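Local structure of ESX-1 secretion system protein EccA1 (Mycobacterium tuberculosis, 4F3V) at residues A207-R219 / L230-V243. The protein is an ATPase of the ESX-1 type VII secretion system, seen here as its N-terminal TPR domain, and may power export of virulence factors such as EsxA and EsxB. Residues are numbered along the deposited sequence; the frame is centred on the assembly and turned at random.
Sequences ARAIAWYLAMARR and LLEWLQTTHPEPKV
Trp212 fits as a knob into a hole formed by Leu231, Leu234, Lys242 and Val243. With CG anti to the backbone N (chi1 177°), its indole swings toward the start of the helix that begins at 241. The extended Lys242 chain lies over one indole face: CG is 3.5 Å from Trp212 CH2, CE stands above the six-membered ring, and NZ makes a cation-pi contact 3.9 Å from the centroid of the five-membered ring. Met216 CG covers the opposite face, and Leu234 CD1 meets the ring edge. Leu230 is the knob from the other helix, set among Ala211, Leu214, Ala215 and Arg218; its CD1 lies 3.8 Å from Leu214 CB. The small side chains of Ala211 and Ala215 let the helices come close: Ala211 CB reaches 3.6 Å from Leu234 CG, and Ala215 CB touches Leu230 CB and Leu231 CG. Arg208 CG makes a CH-pi contact over one face of the His238 ring, 3.6 Å from His238 CG; the chain then bends at chi3 (64°) to send NH2 to Glu240 OE1 in a 2.7 Å salt bridge. The bond lies near the guanidinium plane but meets the carboxylate from above, the two planes standing 82° apart. One water accepts from Arg208 NE and donates to Glu240 OE1 and His238 O, tying the arginine to the turn between helices. Helices 207-221 and 224-237 form an antiparallel hairpin, consistent with the helical pairs of a TPR domain. Helix 241-248 closes over Trp212 and Leu231 through Ala246, while helices 167-183 and 187-198 pack against Ile210 and Tyr213 of helix 207-221.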
loop_
_atom_site.group_PDB
_atom_site.type_symbol
_atom_site.label_atom_id
_atom_site.label_comp_id
_atom_site.label_asym_id
_atom_site.label_seq_id
_atom_site.Cartn_x
_atom_site.Cartn_y
_atom_site.Cartn_z
ATOM N N ALA A 207 -8.139 -1.700 10.654
ATOM C CA ALA A 207 -9.394 -1.592 11.408
ATOM C C ALA A 207 -10.547 -1.085 10.557
ATOM O O ALA A 207 -11.660 -1.559 10.676
ATOM C CB ALA A 207 -9.216 -0.697 12.640
ATOM N N ARG A 208 -10.271 -0.126 9.687
ATOM C CA ARG A 208 -11.327 0.494 8.901
ATOM C C ARG A 208 -11.970 -0.452 7.872
ATOM O O ARG A 208 -13.210 -0.550 7.813
ATOM C CB ARG A 208 -10.808 1.750 8.233
ATOM C CG ARG A 208 -10.461 2.812 9.263
ATOM C CD ARG A 208 -9.766 3.982 8.617
ATOM N NE ARG A 208 -10.671 4.639 7.689
ATOM C CZ ARG A 208 -10.310 5.332 6.614
ATOM N NH1 ARG A 208 -9.040 5.457 6.257
ATOM N NH2 ARG A 208 -11.258 5.882 5.865
ATOM N N ALA A 209 -11.138 -1.142 7.087
ATOM C CA ALA A 209 -11.634 -2.121 6.118
ATOM C C ALA A 209 -12.284 -3.306 6.830
ATOM O O ALA A 209 -13.300 -3.823 6.388
ATOM C CB ALA A 209 -10.505 -2.618 5.199
ATOM N N ILE A 210 -11.705 -3.744 7.941
ATOM C CA ILE A 210 -12.258 -4.864 8.688
ATOM C C ILE A 210 -13.709 -4.529 9.110
ATOM O O ILE A 210 -14.641 -5.295 8.820
ATOM C CB ILE A 210 -11.402 -5.224 9.922
ATOM C CG1 ILE A 210 -10.082 -5.881 9.490
ATOM C CG2 ILE A 210 -12.176 -6.183 10.828
ATOM C CD1 ILE A 210 -9.078 -6.065 10.624
ATOM N N ALA A 211 -13.908 -3.386 9.769
ATOM C CA ALA A 211 -15.254 -3.029 10.276
ATOM C C ALA A 211 -16.234 -2.739 9.134
ATOM O O ALA A 211 -17.367 -3.182 9.162
ATOM C CB ALA A 211 -15.173 -1.841 11.231
ATOM N N TRP A 212 -15.770 -2.014 8.118
ATOM C CA TRP A 212 -16.605 -1.690 6.971
ATOM C C TRP A 212 -17.127 -2.901 6.265
ATOM O O TRP A 212 -18.312 -3.013 5.997
ATOM C CB TRP A 212 -15.836 -0.829 5.969
ATOM C CG TRP A 212 -16.617 -0.530 4.729
ATOM C CD1 TRP A 212 -16.452 -1.087 3.455
ATOM C CD2 TRP A 212 -17.692 0.449 4.587
ATOM N NE1 TRP A 212 -17.350 -0.551 2.572
ATOM C CE2 TRP A 212 -18.123 0.387 3.190
ATOM C CE3 TRP A 212 -18.328 1.344 5.456
ATOM C CZ2 TRP A 212 -19.155 1.188 2.706
ATOM C CZ3 TRP A 212 -19.358 2.144 4.958
ATOM C CH2 TRP A 212 -19.772 2.061 3.612
ATOM N N TYR A 213 -16.242 -3.833 5.954
ATOM C CA TYR A 213 -16.653 -5.021 5.217
ATOM C C TYR A 213 -17.438 -6.004 6.081
ATOM O O TYR A 213 -18.338 -6.683 5.571
ATOM C CB TYR A 213 -15.455 -5.657 4.487
ATOM C CG TYR A 213 -15.107 -4.895 3.220
ATOM C CD1 TYR A 213 -15.901 -5.008 2.074
ATOM C CD2 TYR A 213 -14.024 -4.046 3.164
ATOM C CE1 TYR A 213 -15.613 -4.298 0.905
ATOM C CE2 TYR A 213 -13.724 -3.329 2.003
ATOM C CZ TYR A 213 -14.512 -3.469 0.880
ATOM O OH TYR A 213 -14.214 -2.764 -0.263
ATOM N N LEU A 214 -17.130 -6.076 7.378
ATOM C CA LEU A 214 -17.998 -6.837 8.296
ATOM C C LEU A 214 -19.393 -6.238 8.276
ATOM O O LEU A 214 -20.373 -6.978 8.210
ATOM C CB LEU A 214 -17.468 -6.861 9.739
ATOM C CG LEU A 214 -16.331 -7.840 10.099
ATOM C CD1 LEU A 214 -15.724 -7.508 11.477
ATOM C CD2 LEU A 214 -16.859 -9.285 10.068
ATOM N N ALA A 215 -19.497 -4.905 8.360
ATOM C CA ALA A 215 -20.817 -4.237 8.387
ATOM C C ALA A 215 -21.567 -4.520 7.112
ATOM O O ALA A 215 -22.768 -4.855 7.135
ATOM C CB ALA A 215 -20.690 -2.732 8.609
ATOM N N MET A 216 -20.878 -4.393 5.984
ATOM C CA MET A 216 -21.507 -4.666 4.686
ATOM C C MET A 216 -21.948 -6.128 4.563
ATOM O O MET A 216 -23.041 -6.403 4.068
ATOM C CB MET A 216 -20.571 -4.287 3.536
ATOM C CG MET A 216 -20.391 -2.786 3.341
ATOM S SD MET A 216 -21.915 -1.859 3.038
ATOM C CE MET A 216 -22.097 -0.888 4.525
ATOM N N ALA A 217 -21.112 -7.065 5.014
ATOM C CA ALA A 217 -21.511 -8.475 4.997
ATOM C C ALA A 217 -22.762 -8.716 5.848
ATOM O O ALA A 217 -23.675 -9.444 5.428
ATOM C CB ALA A 217 -20.393 -9.383 5.457
ATOM N N ARG A 218 -22.787 -8.143 7.055
ATOM C CA ARG A 218 -23.939 -8.325 7.930
ATOM C C ARG A 218 -25.199 -7.756 7.326
ATOM O O ARG A 218 -26.275 -8.382 7.382
ATOM C CB ARG A 218 -23.705 -7.683 9.295
ATOM C CG ARG A 218 -22.598 -8.336 10.086
ATOM C CD ARG A 218 -23.007 -9.694 10.591
ATOM N NE ARG A 218 -21.872 -10.300 11.256
ATOM C CZ ARG A 218 -21.792 -11.573 11.627
ATOM N NH1 ARG A 218 -22.776 -12.424 11.393
ATOM N NH2 ARG A 218 -20.698 -11.988 12.245
ATOM N N ARG A 219 -25.095 -6.557 6.773
ATOM C CA ARG A 219 -26.265 -5.913 6.176
ATOM C C ARG A 219 -26.819 -6.755 5.012
ATOM O O ARG A 219 -28.015 -6.964 4.919
ATOM C CB ARG A 219 -25.928 -4.512 5.688
ATOM C CG ARG A 219 -27.080 -3.849 4.943
ATOM C CD ARG A 219 -26.828 -2.370 4.760
ATOM N NE ARG A 219 -27.139 -1.619 5.965
ATOM C CZ ARG A 219 -26.817 -0.344 6.146
ATOM N NH1 ARG A 219 -26.148 0.330 5.211
ATOM N NH2 ARG A 219 -27.169 0.269 7.265
ATOM N N LEU A 230 -21.623 -2.080 13.977
ATOM C CA LEU A 230 -20.294 -1.925 13.388
ATOM C C LEU A 230 -20.081 -0.510 12.797
ATOM O O LEU A 230 -19.002 0.069 12.928
ATOM C CB LEU A 230 -20.039 -3.025 12.346
ATOM C CG LEU A 230 -19.806 -4.442 12.917
ATOM C CD1 LEU A 230 -20.213 -5.536 11.925
ATOM C CD2 LEU A 230 -18.368 -4.676 13.394
ATOM N N LEU A 231 -21.111 0.028 12.144
ATOM C CA LEU A 231 -21.036 1.371 11.556
ATOM C C LEU A 231 -21.011 2.458 12.633
ATOM O O LEU A 231 -20.282 3.450 12.502
ATOM C CB LEU A 231 -22.175 1.597 10.550
ATOM C CG LEU A 231 -22.104 0.718 9.286
ATOM C CD1 LEU A 231 -23.382 0.730 8.457
ATOM C CD2 LEU A 231 -20.934 1.147 8.411
ATOM N N GLU A 232 -21.753 2.261 13.730
ATOM C CA GLU A 232 -21.652 3.183 14.876
ATOM C C GLU A 232 -20.253 3.178 15.474
ATOM O O GLU A 232 -19.708 4.231 15.834
ATOM C CB GLU A 232 -22.704 2.854 15.966
ATOM C CG GLU A 232 -24.134 3.105 15.520
ATOM C CD GLU A 232 -25.221 2.696 16.517
ATOM O OE1 GLU A 232 -24.957 1.925 17.460
ATOM O OE2 GLU A 232 -26.370 3.159 16.330
ATOM N N TRP A 233 -19.658 1.997 15.573
ATOM C CA TRP A 233 -18.285 1.895 16.052
ATOM C C TRP A 233 -17.350 2.657 15.128
ATOM O O TRP A 233 -16.478 3.417 15.583
ATOM C CB TRP A 233 -17.875 0.441 16.177
ATOM C CG TRP A 233 -16.463 0.302 16.599
ATOM C CD1 TRP A 233 -15.975 0.311 17.889
ATOM C CD2 TRP A 233 -15.284 0.191 15.741
ATOM N NE1 TRP A 233 -14.619 0.185 17.890
ATOM C CE2 TRP A 233 -14.146 0.118 16.632
ATOM C CE3 TRP A 233 -15.075 0.102 14.366
ATOM C CZ2 TRP A 233 -12.857 -0.004 16.161
ATOM C CZ3 TRP A 233 -13.766 -0.019 13.900
ATOM C CH2 TRP A 233 -12.692 -0.065 14.773
ATOM N N LEU A 234 -17.535 2.479 13.819
ATOM C CA LEU A 234 -16.703 3.182 12.818
ATOM C C LEU A 234 -16.866 4.689 12.880
ATOM O O LEU A 234 -15.873 5.406 12.834
ATOM C CB LEU A 234 -17.014 2.730 11.396
ATOM C CG LEU A 234 -16.162 1.641 10.770
ATOM C CD1 LEU A 234 -16.720 1.376 9.356
ATOM C CD2 LEU A 234 -14.652 2.002 10.707
ATOM N N GLN A 235 -18.103 5.177 12.991
ATOM C CA GLN A 235 -18.326 6.618 13.027
ATOM C C GLN A 235 -17.710 7.213 14.293
ATOM O O GLN A 235 -17.252 8.359 14.278
ATOM C CB GLN A 235 -19.826 6.975 12.902
ATOM C CG GLN A 235 -20.162 8.451 12.588
ATOM C CD GLN A 235 -19.445 9.068 11.357
ATOM O OE1 GLN A 235 -18.902 8.373 10.465
ATOM N NE2 GLN A 235 -19.449 10.407 11.311
ATOM N N THR A 236 -17.653 6.432 15.373
ATOM C CA THR A 236 -17.006 6.904 16.598
ATOM C C THR A 236 -15.496 6.920 16.490
ATOM O O THR A 236 -14.871 7.868 16.923
ATOM C CB THR A 236 -17.390 6.064 17.819
ATOM O OG1 THR A 236 -18.796 6.143 18.002
ATOM C CG2 THR A 236 -16.687 6.565 19.047
ATOM N N THR A 237 -14.919 5.887 15.889
ATOM C CA THR A 237 -13.489 5.677 15.908
ATOM C C THR A 237 -12.768 6.140 14.631
ATOM O O THR A 237 -11.611 6.508 14.692
ATOM C CB THR A 237 -13.146 4.180 16.139
ATOM O OG1 THR A 237 -13.698 3.376 15.081
ATOM C CG2 THR A 237 -13.675 3.696 17.512
ATOM N N HIS A 238 -13.442 6.078 13.486
ATOM C CA HIS A 238 -12.842 6.421 12.194
ATOM C C HIS A 238 -13.891 7.064 11.327
ATOM O O HIS A 238 -14.286 6.507 10.298
ATOM C CB HIS A 238 -12.276 5.166 11.528
ATOM C CG HIS A 238 -11.208 4.452 12.353
ATOM N ND1 HIS A 238 -9.940 4.892 12.436
ATOM C CD2 HIS A 238 -11.274 3.293 13.143
ATOM C CE1 HIS A 238 -9.224 4.063 13.230
ATOM N NE2 HIS A 238 -10.044 3.085 13.660
ATOM N N PRO A 239 -14.377 8.248 11.735
ATOM C CA PRO A 239 -15.496 8.875 11.043
ATOM C C PRO A 239 -15.206 9.226 9.588
ATOM O O PRO A 239 -14.091 9.637 9.249
ATOM C CB PRO A 239 -15.771 10.139 11.865
ATOM C CG PRO A 239 -14.503 10.419 12.579
ATOM C CD PRO A 239 -13.875 9.080 12.839
ATOM N N GLU A 240 -16.223 9.076 8.752
ATOM C CA GLU A 240 -16.074 9.216 7.328
ATOM C C GLU A 240 -17.433 9.496 6.723
ATOM O O GLU A 240 -18.412 8.893 7.148
ATOM C CB GLU A 240 -15.608 7.890 6.771
ATOM C CG GLU A 240 -14.444 7.976 5.873
ATOM C CD GLU A 240 -14.292 6.696 5.117
ATOM O OE1 GLU A 240 -13.971 5.648 5.721
ATOM O OE2 GLU A 240 -14.510 6.767 3.908
ATOM N N PRO A 241 -17.500 10.368 5.696
ATOM C CA PRO A 241 -18.777 10.583 4.997
ATOM C C PRO A 241 -19.533 9.313 4.587
ATOM O O PRO A 241 -20.722 9.230 4.813
ATOM C CB PRO A 241 -18.362 11.388 3.761
ATOM C CG PRO A 241 -17.202 12.193 4.252
ATOM C CD PRO A 241 -16.462 11.306 5.228
ATOM N N LYS A 242 -18.870 8.328 4.002
ATOM C CA LYS A 242 -19.600 7.139 3.543
ATOM C C LYS A 242 -20.116 6.259 4.721
ATOM O O LYS A 242 -21.058 5.471 4.542
ATOM C CB LYS A 242 -18.769 6.329 2.540
ATOM C CG LYS A 242 -18.085 5.098 3.112
ATOM C CD LYS A 242 -16.977 4.540 2.229
ATOM C CE LYS A 242 -16.073 3.649 3.073
ATOM N NZ LYS A 242 -15.158 2.771 2.321
ATOM N N VAL A 243 -19.498 6.382 5.901
ATOM C CA VAL A 243 -19.955 5.649 7.077
ATOM C C VAL A 243 -21.226 6.315 7.621
ATOM O O VAL A 243 -22.216 5.632 7.902
ATOM C CB VAL A 243 -18.861 5.555 8.161
ATOM C CG1 VAL A 243 -19.398 4.851 9.400
ATOM C CG2 VAL A 243 -17.661 4.790 7.625
HETATM O O HOH W 1 -13.546 4.674 8.324
#